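Side-chain contacts in 23S rRNA-specific endonuclease VapC20 (Mycobacterium tuberculosis H37Rv, PDB 5WZF), which acts as the toxin of a toxin-antitoxin pair, a magnesium-dependent endoribonuclease that cuts 23S rRNA in the sarcin-ricin loop of the ribosome: residues S20-L25 against N51-E56; H33-R38 against Y127-D132; V46-N51 against K121-A126; E92-E97 against S114-R119; R105-V110 against F133-F138. All coordinates share one frame; numbering follows the deposited sequence.

Contact 1: residues S20-L25 against N51-E56; sequences SFWAAL and NHVLGE
V53 and L54, neighbours on helix 51-63, both touch the indole of W22 on helix 19-25, and they reach it from different directions. The segment starts with its back to this contact: N51 OD1 accepts from the backbone N of V87, and H52 NE2 is hydrogen-bonded to E92, while N51 ND2 bonds an acidic side chain of the neighbouring subunit. At V53 the chain faces W22. CG1 is anti to the backbone N (chi1 162°), which carries this methyl to the rim of the indole, in the ring plane, 3.5 Å from W22 CD1 and 3.7 Å from W22 NE1. L54 follows with a different approach: its CD2 lies over one face of the indole, 4.0 Å from W22 NE1. Rim and face of the pyrrole part are thus each touched by a methyl. The two helices stand in the PIN-domain core, and V53 is about 4 Å, side chain to side chain, from D18, a predicted magnesium ligand. Chemically the contact is apolar except for one N-H: W22 NE1 donates to T49 OG1 on strand 46-50, so the buried indole nitrogen is satisfied, and that bond together with the two methyls should limit rotation of the ring.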
# COMPACT_ATOMS: atom_id res chain seq x y z
N SER B 20 10.03 -6.94 -1.47
CA SER B 20 10.64 -8.22 -1.12
C SER B 20 12.14 -8.06 -0.91
O SER B 20 12.72 -8.73 -0.05
CB SER B 20 10.35 -9.27 -2.20
OG SER B 20 10.75 -8.82 -3.48
N PHE B 21 12.76 -7.17 -1.67
CA PHE B 21 14.19 -6.94 -1.52
C PHE B 21 14.49 -6.05 -0.31
O PHE B 21 15.38 -6.36 0.48
CB PHE B 21 14.80 -6.32 -2.78
CG PHE B 21 16.29 -6.13 -2.69
CD1 PHE B 21 17.15 -7.14 -3.08
CD2 PHE B 21 16.83 -4.95 -2.19
CE1 PHE B 21 18.52 -6.98 -2.99
CE2 PHE B 21 18.19 -4.79 -2.09
CZ PHE B 21 19.04 -5.80 -2.49
N TRP B 22 13.77 -4.94 -0.18
CA TRP B 22 13.98 -4.03 0.95
C TRP B 22 13.83 -4.76 2.28
O TRP B 22 14.60 -4.55 3.21
CB TRP B 22 12.99 -2.86 0.92
CG TRP B 22 13.20 -1.79 -0.12
CD1 TRP B 22 12.24 -1.26 -0.93
CD2 TRP B 22 14.41 -1.08 -0.41
NE1 TRP B 22 12.78 -0.28 -1.73
CE2 TRP B 22 14.11 -0.15 -1.43
CE3 TRP B 22 15.72 -1.15 0.07
CZ2 TRP B 22 15.07 0.70 -1.98
CZ3 TRP B 22 16.67 -0.31 -0.48
CH2 TRP B 22 16.34 0.61 -1.49
N ALA B 23 12.81 -5.62 2.36
CA ALA B 23 12.53 -6.37 3.57
C ALA B 23 13.65 -7.34 3.91
O ALA B 23 13.99 -7.52 5.07
CB ALA B 23 11.21 -7.12 3.44
N ALA B 24 14.22 -7.96 2.88
CA ALA B 24 15.34 -8.87 3.08
C ALA B 24 16.59 -8.10 3.51
O ALA B 24 17.37 -8.57 4.33
CB ALA B 24 15.62 -9.67 1.82
N LEU B 25 16.79 -6.92 2.93
CA LEU B 25 17.98 -6.13 3.23
C LEU B 25 17.91 -5.53 4.63
O LEU B 25 18.92 -5.47 5.34
CB LEU B 25 18.16 -5.01 2.19
CG LEU B 25 19.50 -4.28 2.21
CD1 LEU B 25 20.64 -5.24 1.89
CD2 LEU B 25 19.49 -3.11 1.24
N ASN B 51 6.84 5.15 -3.69
CA ASN B 51 6.20 5.47 -2.42
C ASN B 51 5.37 4.29 -1.93
O ASN B 51 5.37 3.98 -0.74
CB ASN B 51 5.34 6.73 -2.54
CG ASN B 51 4.27 6.61 -3.62
OD1 ASN B 51 4.51 6.06 -4.69
ND2 ASN B 51 3.09 7.14 -3.34
N HIS B 52 4.69 3.60 -2.84
CA HIS B 52 3.88 2.45 -2.45
C HIS B 52 4.76 1.32 -1.90
O HIS B 52 4.40 0.67 -0.92
CB HIS B 52 3.04 1.94 -3.63
CG HIS B 52 1.90 2.84 -3.99
ND1 HIS B 52 0.77 2.95 -3.21
CD2 HIS B 52 1.71 3.67 -5.04
CE1 HIS B 52 -0.07 3.81 -3.77
NE2 HIS B 52 0.49 4.27 -4.88
N VAL B 53 5.91 1.11 -2.53
CA VAL B 53 6.83 0.07 -2.09
C VAL B 53 7.40 0.39 -0.71
O VAL B 53 7.44 -0.48 0.17
CB VAL B 53 7.99 -0.13 -3.09
CG1 VAL B 53 9.15 -0.87 -2.43
CG2 VAL B 53 7.50 -0.89 -4.32
N LEU B 54 7.84 1.63 -0.51
CA LEU B 54 8.40 2.03 0.77
C LEU B 54 7.36 1.87 1.87
O LEU B 54 7.67 1.41 2.97
CB LEU B 54 8.93 3.46 0.74
CG LEU B 54 10.26 3.67 0.01
CD1 LEU B 54 10.77 5.10 0.21
CD2 LEU B 54 11.29 2.65 0.48
N GLY B 55 6.12 2.24 1.56
CA GLY B 55 5.04 2.08 2.50
C GLY B 55 4.82 0.62 2.87
O GLY B 55 4.66 0.29 4.04
N GLU B 56 4.82 -0.24 1.86
CA GLU B 56 4.58 -1.66 2.07
C GLU B 56 5.75 -2.26 2.86
O GLU B 56 5.56 -3.16 3.68
CB GLU B 56 4.41 -2.38 0.73
CG GLU B 56 4.01 -3.85 0.84
CD GLU B 56 3.99 -4.55 -0.51
OE1 GLU B 56 4.76 -4.14 -1.40
OE2 GLU B 56 3.21 -5.50 -0.67

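Contact 2: residues H33-R38 against Y127-D132; sequences HGTAKR and YAFDGD
F129, in the loop after strand 125-127 of the PIN-domain parallel sheet, points its ring at T35 and A36 on helix 33-41. No regular backbone pairing links the two pieces, whose closest CA atoms, those of A36 and Y127, are 8.7 Å apart; it is the F129 side chain that reaches the helix. From CB, the first torsion (chi1 -54°) sets CG anti to the carbonyl carbon, directing the ring away from its own loop and toward the helix. On one flank, CD2 passes the carbonyl oxygen of S20, and the next atom, CE2, meets the methyl of A24, so this flank of the ring runs along helix 19-25. On the other flank F129 CE1 meets the methyl of T35, with T35 CG2 at 4.1 Å, an oblique approach. In T35, chi1 of -62° puts OG1 beside the backbone N and anti to the carbonyl carbon, and so turns CG2 anti to the N, which makes the contact carbon to carbon. At the tip, F129 CZ comes within 4.5 Å of A36 CA, which lies near the plane of the ring at its edge. Toward helix 33-41 the contacts are therefore long, whereas helix 19-25 comes closer. Beside the ring, D130 OD1 forms a salt bridge with R32, just before helix 33-41. The loop is pinned at the base of the ring: the N-H of F129 bonds to S20 OG, and the same OG bonds to OD2 of D18, a predicted magnesium ligand.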
# COMPACT_ATOMS: atom_id res chain seq x y z
N HIS B 33 18.68 -12.44 3.54
CA HIS B 33 19.44 -11.24 3.93
C HIS B 33 20.84 -11.21 3.32
O HIS B 33 21.28 -10.19 2.80
CB HIS B 33 19.54 -11.14 5.45
CG HIS B 33 20.28 -9.93 5.93
ND1 HIS B 33 19.81 -8.65 5.72
CD2 HIS B 33 21.46 -9.80 6.57
CE1 HIS B 33 20.67 -7.78 6.23
NE2 HIS B 33 21.68 -8.46 6.76
N GLY B 34 21.54 -12.34 3.40
CA GLY B 34 22.87 -12.45 2.83
C GLY B 34 22.86 -12.21 1.33
O GLY B 34 23.69 -11.47 0.81
N THR B 35 21.90 -12.83 0.65
CA THR B 35 21.73 -12.66 -0.79
C THR B 35 21.44 -11.21 -1.14
O THR B 35 21.97 -10.68 -2.12
CB THR B 35 20.60 -13.56 -1.33
OG1 THR B 35 20.94 -14.93 -1.11
CG2 THR B 35 20.40 -13.32 -2.82
N ALA B 36 20.60 -10.57 -0.33
CA ALA B 36 20.26 -9.16 -0.53
C ALA B 36 21.49 -8.26 -0.42
O ALA B 36 21.69 -7.37 -1.24
CB ALA B 36 19.19 -8.72 0.46
N LYS B 37 22.31 -8.51 0.60
CA LYS B 37 23.50 -7.69 0.81
C LYS B 37 24.49 -7.81 -0.34
O LYS B 37 25.12 -6.83 -0.74
CB LYS B 37 24.19 -8.05 2.13
CG LYS B 37 23.46 -7.55 3.36
CD LYS B 37 24.37 -7.54 4.58
CE LYS B 37 24.91 -8.92 4.89
NZ LYS B 37 25.73 -8.93 6.13
N ARG B 38 24.62 -9.02 -0.88
CA ARG B 38 25.52 -9.25 -2.01
C ARG B 38 25.02 -8.51 -3.25
O ARG B 38 25.79 -7.88 -3.97
CB ARG B 38 25.66 -10.74 -2.31
CG ARG B 38 26.42 -11.51 -1.24
CD ARG B 38 26.81 -12.90 -1.72
NE ARG B 38 25.66 -13.75 -2.01
CZ ARG B 38 25.03 -14.49 -1.10
NH1 ARG B 38 25.45 -14.50 0.16
NH2 ARG B 38 23.99 -15.23 -1.45
N TYR B 127 15.15 -5.42 -8.42
CA TYR B 127 15.63 -6.12 -7.24
C TYR B 127 14.40 -6.63 -6.50
O TYR B 127 13.70 -5.87 -5.84
CB TYR B 127 16.49 -5.22 -6.35
CG TYR B 127 17.96 -5.29 -6.68
CD1 TYR B 127 18.39 -5.75 -7.91
CD2 TYR B 127 18.92 -4.91 -5.75
CE1 TYR B 127 19.73 -5.83 -8.23
CE2 TYR B 127 20.27 -4.99 -6.05
CZ TYR B 127 20.67 -5.44 -7.29
OH TYR B 127 22.00 -5.52 -7.60
N ALA B 128 14.13 -7.92 -6.65
CA ALA B 128 12.93 -8.52 -6.11
C ALA B 128 13.12 -10.01 -6.03
O ALA B 128 13.94 -10.58 -6.73
CB ALA B 128 11.72 -8.19 -6.98
N PHE B 129 12.34 -10.64 -5.16
CA PHE B 129 12.33 -12.09 -5.05
C PHE B 129 10.90 -12.57 -5.29
O PHE B 129 10.00 -11.76 -5.51
CB PHE B 129 12.85 -12.52 -3.67
CG PHE B 129 14.21 -11.96 -3.31
CD1 PHE B 129 15.36 -12.41 -3.95
CD2 PHE B 129 14.33 -10.98 -2.33
CE1 PHE B 129 16.60 -11.89 -3.61
CE2 PHE B 129 15.57 -10.46 -1.99
CZ PHE B 129 16.70 -10.92 -2.63
N ASP B 130 10.70 -13.89 -5.27
CA ASP B 130 9.37 -14.52 -5.31
C ASP B 130 8.64 -14.47 -6.66
O ASP B 130 7.51 -14.96 -6.77
CB ASP B 130 8.47 -13.90 -4.23
CG ASP B 130 9.10 -13.98 -2.84
OD1 ASP B 130 9.80 -14.98 -2.56
OD2 ASP B 130 8.90 -13.04 -2.04
N GLY B 131 9.26 -13.90 -7.69
CA GLY B 131 8.86 -14.18 -9.06
C GLY B 131 7.68 -13.48 -9.69
O GLY B 131 7.30 -13.81 -10.82
N ASP B 132 7.08 -12.50 -9.01
CA ASP B 132 5.95 -11.78 -9.59
C ASP B 132 6.40 -10.86 -10.72
O ASP B 132 5.72 -10.71 -11.73
CB ASP B 132 5.20 -10.99 -8.53
CG ASP B 132 4.52 -11.88 -7.51
OD1 ASP B 132 3.98 -12.93 -7.90
OD2 ASP B 132 4.54 -11.53 -6.31

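Contact 3: residues V46-N51 against K121-A126; sequences VVMTSN and KGIQNA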
# COMPACT_ATOMS: atom_id res chain seq x y z
N VAL B 46 22.08 3.71 -10.83
CA VAL B 46 20.73 4.25 -10.78
C VAL B 46 19.77 3.30 -10.07
O VAL B 46 19.43 2.23 -10.58
CB VAL B 46 20.20 4.55 -12.19
CG1 VAL B 46 18.83 5.21 -12.11
CG2 VAL B 46 21.18 5.44 -12.94
N VAL B 47 19.33 3.70 -8.87
CA VAL B 47 18.48 2.86 -8.04
C VAL B 47 17.15 3.54 -7.72
O VAL B 47 17.12 4.60 -7.09
CB VAL B 47 19.19 2.48 -6.73
CG1 VAL B 47 18.30 1.63 -5.86
CG2 VAL B 47 20.49 1.75 -7.04
N MET B 48 16.06 2.93 -8.15
CA MET B 48 14.74 3.53 -8.01
C MET B 48 13.80 2.63 -7.20
O MET B 48 13.93 1.41 -7.22
CB MET B 48 14.14 3.81 -9.38
CG MET B 48 12.87 4.64 -9.37
SD MET B 48 12.31 4.99 -11.05
CE MET B 48 13.78 5.76 -11.73
N THR B 49 12.86 3.25 -6.50
CA THR B 49 11.77 2.53 -5.86
C THR B 49 10.55 3.44 -5.89
O THR B 49 10.56 4.46 -6.57
CB THR B 49 12.13 2.08 -4.42
OG1 THR B 49 11.16 1.13 -3.96
CG2 THR B 49 12.20 3.27 -3.46
N SER B 50 9.48 3.08 -5.18
CA SER B 50 8.27 3.91 -5.19
C SER B 50 7.73 4.17 -3.80
O SER B 50 8.10 3.50 -2.84
CB SER B 50 7.18 3.25 -6.04
OG SER B 50 6.54 2.21 -5.31
N ASN B 51 6.84 5.15 -3.69
CA ASN B 51 6.20 5.47 -2.42
C ASN B 51 5.37 4.29 -1.93
O ASN B 51 5.37 3.98 -0.74
CB ASN B 51 5.34 6.73 -2.54
CG ASN B 51 4.27 6.61 -3.62
OD1 ASN B 51 4.51 6.06 -4.69
ND2 ASN B 51 3.09 7.14 -3.34
N LYS B 121 9.60 4.33 -16.79
CA LYS B 121 11.00 4.71 -16.67
C LYS B 121 11.92 3.89 -17.58
O LYS B 121 13.11 4.17 -17.67
CB LYS B 121 11.46 4.57 -15.22
CG LYS B 121 10.74 5.51 -14.27
CD LYS B 121 11.05 6.96 -14.59
CE LYS B 121 10.42 7.90 -13.58
NZ LYS B 121 10.78 9.33 -13.85
N GLY B 122 11.36 2.89 -18.25
CA GLY B 122 12.14 2.07 -19.16
C GLY B 122 13.09 1.14 -18.42
O GLY B 122 14.17 0.82 -18.91
N ILE B 123 12.67 0.71 -17.24
CA ILE B 123 13.46 -0.18 -16.41
C ILE B 123 13.04 -1.63 -16.65
O ILE B 123 11.86 -1.94 -16.66
CB ILE B 123 13.30 0.16 -14.91
CG1 ILE B 123 13.73 1.60 -14.65
CG2 ILE B 123 14.10 -0.81 -14.04
CD1 ILE B 123 13.41 2.10 -13.26
N GLN B 124 14.02 -2.50 -16.86
CA GLN B 124 13.73 -3.92 -17.08
C GLN B 124 14.15 -4.77 -15.89
O GLN B 124 13.57 -5.82 -15.63
CB GLN B 124 14.41 -4.41 -18.36
CG GLN B 124 14.20 -5.89 -18.68
CD GLN B 124 12.75 -6.25 -19.02
OE1 GLN B 124 11.87 -5.38 -19.08
NE2 GLN B 124 12.50 -7.53 -19.26
N ASN B 125 15.15 -4.29 -15.16
CA ASN B 125 15.70 -5.04 -14.03
C ASN B 125 15.08 -4.64 -12.69
O ASN B 125 15.01 -3.45 -12.36
CB ASN B 125 17.21 -4.86 -13.95
CG ASN B 125 17.92 -5.48 -15.13
OD1 ASN B 125 17.50 -6.51 -15.65
ND2 ASN B 125 19.02 -4.86 -15.56
N ALA B 126 14.64 -5.63 -11.93
CA ALA B 126 14.10 -5.37 -10.61
C ALA B 126 14.89 -6.10 -9.53
O ALA B 126 15.26 -7.26 -9.71
CB ALA B 126 12.63 -5.78 -10.55
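The backbones of M48 and I123 stay well apart, 9.3 Å between their CA atoms, because strand 46-50 and the turn before strand 125-127 are not hydrogen-bonded to each other and strand 14-17 lies between the two strands in the sheet. One long side chain makes up the distance. M48 runs straight from the strand, with CG anti to the backbone N (chi1 -171°), and bends only at chi3, so that sulfur and methyl both come up against the end of helix 109-121 and the turn after it. SD sits 3.6 Å from K121 CG and 3.8 Å from I123 CD1, and CE is 4.0 Å from each of the same two carbons. In this alpha/beta PIN fold the turn brings the chain from helix 109-121 back to the parallel sheet, with G122 at positive phi just past the helix end. K121 crosses M48 at about a right angle and offers its aliphatic part, CG and CD; its NZ goes on to a long, weak ion pair with E85. I123 contributes only the end of its longer branch, CD1. M48 also packs on V117 of helix 109-121, while I123 touches M118 of that helix and S14 of strand 14-17.

Contact 4: residues E92-E97 against S114-R119; sequences EEQAWE and SFAVMR
Q94 reaches from helix 89-101 across to helix 109-121, where its amide oxygen lies over the methyl of A116 and at the rim of the R119 guanidinium. Its chain is extended (chi1 -176°), which carries OE1 the full length of the side chain; OE1 is 3.8 Å from A116 CB. The polar link is a hydrogen bond from R119 NH2 to Q94 OE1, 2.9 Å long and fairly straight, with 158° at the hydrogen. The two ends meet unequally. OE1 lies close to the guanidinium plane, as a well-placed acceptor should, whereas the donor stands 47° above the plane of the amide carbonyl. R119 is bent at chi3, folding its guanidinium back over its own helix, with F115 O and A116 CA each 3.6 Å above one face. A water gives a second bond to OE1, 2.7 Å from its oxygen, and another to A116 O, also at 2.7 Å, thereby tying the amide to the helix backbone. Deeper in, A95 packs on A112 and T113, and on a different face of helix 89-101 E93 makes a salt bridge to a basic side chain of the neighbouring subunit. Q94 and R119 are exposed, so this pair bridges two helices of the PIN domain on their solvent side. A neutral oxygen taking two donors, one cationic, is probably polarised, and it holds the arginine without neutralising its charge.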
# COMPACT_ATOMS: atom_id res chain seq x y z
N GLU B 92 -1.34 5.42 -11.54
CA GLU B 92 -2.21 4.56 -10.75
C GLU B 92 -3.42 4.08 -11.56
O GLU B 92 -3.83 2.93 -11.44
CB GLU B 92 -2.69 5.28 -9.48
CG GLU B 92 -1.66 5.30 -8.37
CD GLU B 92 -2.25 5.67 -7.02
OE1 GLU B 92 -3.45 5.98 -6.96
OE2 GLU B 92 -1.51 5.62 -6.02
N GLU B 93 -3.98 4.96 -12.38
CA GLU B 93 -5.14 4.58 -13.18
C GLU B 93 -4.75 3.51 -14.20
O GLU B 93 -5.52 2.59 -14.47
CB GLU B 93 -5.74 5.79 -13.87
CG GLU B 93 -6.94 5.48 -14.76
CD GLU B 93 -8.12 4.91 -13.98
OE1 GLU B 93 -8.21 5.16 -12.76
OE2 GLU B 93 -8.95 4.21 -14.60
N GLN B 94 -3.55 3.62 -14.75
CA GLN B 94 -3.05 2.60 -15.67
C GLN B 94 -2.86 1.29 -14.92
O GLN B 94 -3.13 0.22 -15.45
CB GLN B 94 -1.75 3.03 -16.33
CG GLN B 94 -1.25 2.05 -17.38
CD GLN B 94 0.13 2.38 -17.89
OE1 GLN B 94 1.13 2.04 -17.27
NE2 GLN B 94 0.19 3.05 -19.04
N ALA B 95 -2.38 1.38 -13.68
CA ALA B 95 -2.20 0.21 -12.84
C ALA B 95 -3.53 -0.48 -12.56
O ALA B 95 -3.61 -1.71 -12.55
CB ALA B 95 -1.52 0.59 -11.53
N TRP B 96 -4.58 0.30 -12.32
CA TRP B 96 -5.91 -0.27 -12.08
C TRP B 96 -6.45 -0.99 -13.31
O TRP B 96 -6.99 -2.09 -13.21
CB TRP B 96 -6.90 0.81 -11.64
CG TRP B 96 -6.81 1.22 -10.19
CD1 TRP B 96 -6.48 2.45 -9.71
CD2 TRP B 96 -7.07 0.40 -9.05
NE1 TRP B 96 -6.51 2.45 -8.34
CE2 TRP B 96 -6.87 1.20 -7.91
CE3 TRP B 96 -7.45 -0.94 -8.88
CZ2 TRP B 96 -7.04 0.71 -6.61
CZ3 TRP B 96 -7.61 -1.42 -7.59
CH2 TRP B 96 -7.41 -0.60 -6.48
N GLU B 97 -6.31 -0.35 -14.48
CA GLU B 97 -6.77 -0.96 -15.73
C GLU B 97 -6.00 -2.24 -15.98
O GLU B 97 -6.56 -3.24 -16.44
CB GLU B 97 -6.59 0.01 -16.90
CG GLU B 97 -7.39 1.30 -16.77
CD GLU B 97 -7.10 2.29 -17.88
OE1 GLU B 97 -6.26 1.98 -18.75
OE2 GLU B 97 -7.71 3.38 -17.88
N SER B 114 4.22 -0.87 -9.43
CA SER B 114 5.65 -1.05 -9.66
C SER B 114 5.92 -1.33 -11.13
O SER B 114 6.82 -0.74 -11.73
CB SER B 114 6.20 -2.17 -8.79
OG SER B 114 6.19 -1.79 -7.43
N PHE B 115 5.11 -2.21 -11.71
CA PHE B 115 5.23 -2.55 -13.13
C PHE B 115 5.05 -1.30 -13.98
O PHE B 115 5.76 -1.09 -14.96
CB PHE B 115 4.20 -3.61 -13.53
CG PHE B 115 4.28 -4.88 -12.74
CD1 PHE B 115 5.46 -5.25 -12.10
CD2 PHE B 115 3.18 -5.71 -12.64
CE1 PHE B 115 5.53 -6.42 -11.38
CE2 PHE B 115 3.24 -6.89 -11.91
CZ PHE B 115 4.42 -7.24 -11.27
N ALA B 116 4.08 -0.47 -13.59
CA ALA B 116 3.77 0.75 -14.33
C ALA B 116 4.91 1.76 -14.26
O ALA B 116 5.19 2.46 -15.23
CB ALA B 116 2.48 1.37 -13.80
N VAL B 117 5.56 1.84 -13.10
CA VAL B 117 6.71 2.73 -12.94
C VAL B 117 7.85 2.27 -13.84
O VAL B 117 8.49 3.08 -14.51
CB VAL B 117 7.19 2.79 -11.47
CG1 VAL B 117 8.53 3.52 -11.38
CG2 VAL B 117 6.15 3.47 -10.59
N MET B 118 8.10 0.96 -13.86
CA MET B 118 9.20 0.41 -14.65
C MET B 118 8.95 0.62 -16.15
O MET B 118 9.88 0.92 -16.89
CB MET B 118 9.40 -1.07 -14.34
CG MET B 118 9.89 -1.35 -12.92
SD MET B 118 10.11 -3.11 -12.54
CE MET B 118 11.51 -3.52 -13.57
N ARG B 119 7.70 0.47 -16.58
CA ARG B 119 7.35 0.73 -17.97
C ARG B 119 7.57 2.20 -18.30
O ARG B 119 8.10 2.53 -19.36
CB ARG B 119 5.90 0.33 -18.26
CG ARG B 119 5.63 -1.16 -18.26
CD ARG B 119 4.29 -1.49 -18.92
NE ARG B 119 3.15 -0.88 -18.24
CZ ARG B 119 2.53 -1.42 -17.20
NH1 ARG B 119 2.93 -2.58 -16.71
NH2 ARG B 119 1.50 -0.79 -16.64
O HOH W 1 3.58 3.05 -17.34

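Contact 5: residues R105-V110 against F133-F138; sequences REYSFV and FSAAGF
The methyl of A135 touches two side chains of the 105-110 segment at once, R105 and Y107. It lies 3.4 Å above one face of the R105 guanidinium, toward the rim, with A135 CB 3.6 Å from R105 NE. The same CB is 3.5 Å from Y107 OH. A136 CB is 4.1 Å from Y107 OH, an oblique approach to the ring. R105 and Y107 also support each other, for the arginine CG is 4.1 Å above a face of the phenol ring, offset toward its rim. R105 reaches A135 by an extended chain, CG anti to the backbone N (chi1 -180°), and its NH2 end forms a salt bridge with D132 OD1 at the start of helix 132-135. In the PIN fold this segment leads into helix 109-121, which carries the predicted magnesium ligand D111; S108 caps that helix, its OG bonded to D111 N. The Y107 ring also meets W98 edge-to-face, and the backbone O of Y107 accepts a hydrogen bond from an aromatic side chain of the neighbouring subunit. Across the contact, helix 132-135 ends in a Schellman motif at G137, where F138 N bonds to F133 O at 2.9 Å and G137 N to S134 O.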
# COMPACT_ATOMS: atom_id res chain seq x y z
N ARG B 105 -3.21 -14.32 -13.18
CA ARG B 105 -2.35 -14.55 -12.02
C ARG B 105 -2.67 -13.53 -10.93
O ARG B 105 -3.06 -12.41 -11.23
CB ARG B 105 -0.88 -14.47 -12.42
CG ARG B 105 0.12 -14.70 -11.29
CD ARG B 105 1.54 -14.42 -11.77
NE ARG B 105 2.50 -14.33 -10.67
CZ ARG B 105 3.37 -15.28 -10.35
NH1 ARG B 105 3.42 -16.40 -11.06
NH2 ARG B 105 4.20 -15.10 -9.33
N GLU B 106 -2.53 -13.93 -9.67
CA GLU B 106 -2.77 -13.01 -8.56
C GLU B 106 -1.69 -11.95 -8.47
O GLU B 106 -0.54 -12.25 -8.17
CB GLU B 106 -2.86 -13.77 -7.23
CG GLU B 106 -3.11 -12.86 -6.03
CD GLU B 106 -3.11 -13.59 -4.70
OE1 GLU B 106 -3.25 -14.84 -4.70
OE2 GLU B 106 -2.98 -12.93 -3.66
N TYR B 107 -2.06 -10.70 -8.73
CA TYR B 107 -1.14 -9.57 -8.59
C TYR B 107 -1.66 -8.58 -7.55
O TYR B 107 -2.86 -8.31 -7.49
CB TYR B 107 -0.94 -8.85 -9.92
CG TYR B 107 -0.13 -9.62 -10.94
CD1 TYR B 107 1.25 -9.76 -10.80
CD2 TYR B 107 -0.73 -10.19 -12.06
CE1 TYR B 107 2.00 -10.46 -11.72
CE2 TYR B 107 0.01 -10.88 -12.99
CZ TYR B 107 1.37 -11.02 -12.82
OH TYR B 107 2.11 -11.71 -13.76
N SER B 108 -0.75 -8.04 -6.74
CA SER B 108 -1.11 -7.02 -5.76
C SER B 108 -1.16 -5.65 -6.42
O SER B 108 -0.59 -5.45 -7.49
CB SER B 108 -0.10 -7.00 -4.61
OG SER B 108 1.10 -6.36 -5.01
N PHE B 109 -1.85 -4.72 -5.77
CA PHE B 109 -1.87 -3.33 -6.24
C PHE B 109 -0.48 -2.72 -6.30
O PHE B 109 -0.13 -2.03 -7.26
CB PHE B 109 -2.77 -2.48 -5.35
CG PHE B 109 -2.72 -1.02 -5.66
CD1 PHE B 109 -3.40 -0.50 -6.75
CD2 PHE B 109 -1.98 -0.15 -4.87
CE1 PHE B 109 -3.35 0.85 -7.04
CE2 PHE B 109 -1.93 1.20 -5.16
CZ PHE B 109 -2.62 1.70 -6.24
N VAL B 110 0.32 -2.94 -5.26
CA VAL B 110 1.67 -2.38 -5.22
C VAL B 110 2.51 -2.90 -6.39
O VAL B 110 3.25 -2.15 -7.02
CB VAL B 110 2.37 -2.68 -3.88
CG1 VAL B 110 3.84 -2.29 -3.94
CG2 VAL B 110 1.68 -1.93 -2.74
N PHE B 133 7.56 -10.23 -10.54
CA PHE B 133 8.13 -9.39 -11.59
C PHE B 133 8.55 -10.24 -12.80
O PHE B 133 8.37 -9.82 -13.95
CB PHE B 133 9.32 -8.60 -11.04
CG PHE B 133 8.93 -7.42 -10.20
CD1 PHE B 133 8.48 -7.60 -8.89
CD2 PHE B 133 9.00 -6.14 -10.71
CE1 PHE B 133 8.11 -6.51 -8.11
CE2 PHE B 133 8.63 -5.04 -9.94
CZ PHE B 133 8.19 -5.23 -8.64
N SER B 134 9.10 -11.42 -12.54
CA SER B 134 9.46 -12.34 -13.62
C SER B 134 8.22 -12.75 -14.42
O SER B 134 8.26 -12.82 -15.65
CB SER B 134 10.15 -13.58 -13.06
OG SER B 134 11.30 -13.23 -12.32
N ALA B 135 7.13 -13.02 -13.72
CA ALA B 135 5.89 -13.42 -14.38
C ALA B 135 5.33 -12.28 -15.22
O ALA B 135 4.71 -12.50 -16.26
CB ALA B 135 4.86 -13.88 -13.36
N ALA B 136 5.57 -11.05 -14.77
CA ALA B 136 5.04 -9.88 -15.46
C ALA B 136 5.95 -9.43 -16.60
O ALA B 136 5.64 -8.47 -17.31
CB ALA B 136 4.84 -8.73 -14.48
N GLY B 137 7.06 -10.13 -16.79
CA GLY B 137 7.90 -9.90 -17.95
C GLY B 137 9.15 -9.07 -17.68
O GLY B 137 9.81 -8.62 -18.62
N PHE B 138 9.46 -8.85 -16.40
CA PHE B 138 10.67 -8.14 -16.03
C PHE B 138 11.74 -9.12 -15.57
O PHE B 138 11.48 -10.33 -15.49
CB PHE B 138 10.38 -7.10 -14.93
CG PHE B 138 9.37 -6.06 -15.33
CD1 PHE B 138 9.73 -5.00 -16.14
CD2 PHE B 138 8.06 -6.16 -14.91
CE1 PHE B 138 8.80 -4.04 -16.51
CE2 PHE B 138 7.12 -5.21 -15.28
CZ PHE B 138 7.50 -4.15 -16.08

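Overall arrangement
The five contacts join helices, loops and, in contact 3, the sheet of one PIN domain. Contacts 1 and 2, with centres about 11 Å apart, are linked by the hydrogen bond from F129 N to S20 OG; contacts 1 and 3 share N51 and are joined by T49. Contacts 4 and 5 both use helix 109-121, and F115 and M118 of the former pack on F133 of the latter. The D132-R105 salt bridge connects contacts 2 and 5. V53 of contact 1 and F129 of contact 2 lie about 4 and 7 Å from D18, and Y107 of contact 5 about 5 Å from D111, side chain to side chain, so these three border the predicted magnesium site.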